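Local structure of thioesterase domain-containing protein (Pseudomonas aeruginosa, 3F1T) at residues B[61-64]-B[65-68]. The protein belongs to the hot-dog thioesterase superfamily and is probably an acyl-CoA thioesterase, possibly acting on 1,4-dihydroxy-2-naphthoyl-CoA. Numbering follows the deposited sequence. Where two conformers were deposited one is given.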
ATOM      1  N   THR B  61      10.635  11.533  -1.259  1.00 22.13           N
ATOM      2  CA  THR B  61      10.529  12.822  -0.601  1.00 19.62           C
ATOM      3  C   THR B  61       9.687  13.776  -1.435  1.00 16.75           C
ATOM      4  O   THR B  61       8.820  14.463  -0.909  1.00 18.91           O
ATOM      5  CB  THR B  61      11.920  13.447  -0.375  1.00 22.52           C
ATOM      6  OG1 THR B  61      12.697  12.584   0.472  1.00 18.55           O
ATOM      7  CG2 THR B  61      11.777  14.801   0.288  1.00 20.46           C
ATOM      8  N   LEU B  62       9.978  13.856  -2.731  1.00 18.40           N
ATOM      9  CA  LEU B  62       9.240  14.747  -3.625  1.00 16.50           C
ATOM     10  C   LEU B  62       7.753  14.472  -3.478  1.00 18.20           C
ATOM     11  O   LEU B  62       6.946  15.392  -3.300  1.00 17.03           O
ATOM     12  CB  LEU B  62       9.686  14.550  -5.080  1.00 17.70           C
ATOM     13  CG  LEU B  62       8.770  15.153  -6.157  1.00 17.01           C
ATOM     14  CD1 LEU B  62       8.752  16.689  -6.074  1.00 16.28           C
ATOM     15  CD2 LEU B  62       9.152  14.674  -7.547  1.00 10.61           C
HETATM   16  N   MSE B  63       7.414  13.192  -3.381  0.50 17.59           N
HETATM   17  CA  MSE B  63       6.026  12.753  -3.530  0.50 18.09           C
HETATM   18  C   MSE B  63       5.283  12.683  -2.204  0.50 17.47           C
HETATM   19  O   MSE B  63       4.092  12.992  -2.134  0.50 18.20           O
HETATM   20  CB  MSE B  63       5.974  11.397  -4.230  0.50 16.57           C
HETATM   21  CG  MSE B  63       6.374  11.469  -5.679  0.50 18.76           C
HETATM   22 SE   MSE B  63       5.403  12.806  -6.680  0.50 19.91          SE
HETATM   23  CE  MSE B  63       3.594  12.560  -5.976  0.50  6.88           C
ATOM     24  N   ASP B  64       5.991  12.298  -1.151  1.00 17.98           N
ATOM     25  CA  ASP B  64       5.540  12.548   0.212  1.00 18.27           C
ATOM     26  C   ASP B  64       5.281  14.022   0.444  1.00 17.36           C
ATOM     27  O   ASP B  64       4.253  14.387   1.002  1.00 19.84           O
ATOM     28  CB  ASP B  64       6.548  12.023   1.246  1.00 20.79           C
ATOM     29  CG  ASP B  64       6.030  12.135   2.664  1.00 19.60           C
ATOM     30  OD1 ASP B  64       4.798  12.120   2.864  1.00 26.04           O
ATOM     31  OD2 ASP B  64       6.845  12.326   3.575  1.00 29.32           O
ATOM     32  N   THR B  65       6.255  14.866   0.091  1.00 20.67           N
ATOM     33  CA  THR B  65       6.132  16.330   0.242  1.00 18.40           C
ATOM     34  C   THR B  65       5.004  16.928  -0.601  1.00 19.02           C
ATOM     35  O   THR B  65       4.213  17.740  -0.124  1.00 19.96           O
ATOM     36  CB  THR B  65       7.429  17.042  -0.158  1.00 19.03           C
ATOM     37  OG1 THR B  65       8.509  16.552   0.644  1.00 23.19           O
ATOM     38  CG2 THR B  65       7.301  18.554   0.026  1.00 21.12           C
ATOM     39  N   THR B  66       4.942  16.544  -1.865  1.00 18.80           N
ATOM     40  CA  THR B  66       3.860  16.994  -2.730  1.00 18.82           C
ATOM     41  C   THR B  66       2.473  16.684  -2.154  1.00 17.25           C
ATOM     42  O   THR B  66       1.586  17.535  -2.184  1.00 18.89           O
ATOM     43  CB  THR B  66       4.008  16.418  -4.167  1.00 17.74           C
ATOM     44  OG1 THR B  66       5.219  16.906  -4.750  1.00 21.37           O
ATOM     45  CG2 THR B  66       2.859  16.849  -5.045  1.00 15.46           C
ATOM     46  N   CYS B  67       2.220  15.423  -1.801  1.00 18.77           N
ATOM     47  CA  CYS B  67       0.939  15.044  -1.182  1.00 17.19           C
ATOM     48  C   CYS B  67       0.645  15.815   0.106  1.00 18.58           C
ATOM     49  O   CYS B  67      -0.458  16.322   0.312  1.00 17.12           O
ATOM     50  CB  CYS B  67       0.897  13.542  -0.897  1.00 20.04           C
ATOM     51  SG  CYS B  67       0.933  12.492  -2.372  1.00 18.27           S
ATOM     52  N   GLY B  68       1.627  15.879   0.995  1.00 19.71           N
ATOM     53  CA  GLY B  68       1.469  16.666   2.218  1.00 19.40           C
ATOM     54  C   GLY B  68       1.039  18.088   1.924  1.00 20.33           C
ATOM     55  O   GLY B  68       0.081  18.610   2.526  1.00 21.41           O
TER
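Thr65 and Thr66 each bend their hydroxyl back onto the carbonyl one turn earlier in helix 56-70, the central helix of the hot-dog fold, around which the antiparallel sheet wraps. Thr65 OG1 donates to Thr61 O at 2.6 Å, while Thr65 N reaches the same oxygen at 2.8 Å from the other face of the carbonyl plane. The next residue repeats the arrangement: Leu62 O takes the hydroxyl of Thr66, with OG1 2.7 Å away, and also its amide, again from opposite faces. In both cases the hydroxyl sits above the carbonyl plane, by 36° at Thr61 and 41° at Leu62. What puts it there is the first torsion, near -60° in both threonines: OG1 lies beside its own backbone N and the methyl CG2 is anti to that nitrogen. Each buried hydroxyl is thus satisfied within the helix, and each of the two carbonyls is gripped by two donors.

Two pairs of side chains one turn apart, Thr61 with Thr65 and Leu62 with Thr66, run side by side. CG2 of Thr61 lies alongside Thr65 OG1 at 3.7 Å, and CD1 of Leu62 passes Thr66 OG1 at 3.8 Å; Leu62, Thr65 and Thr66 all touch Leu37 of strand 34-39. Cys67 packs on Val132 of strand 130-137, as does the given conformer of Met63, a selenomethionine. Asp64 OD1 is hydrogen-bonded to Thr83 OG1, and the residue packs on Gly57 of the second subunit. Ordinary helical bonding continues past the threonines, with Gly68 N 3.0 Å from Asp64 O.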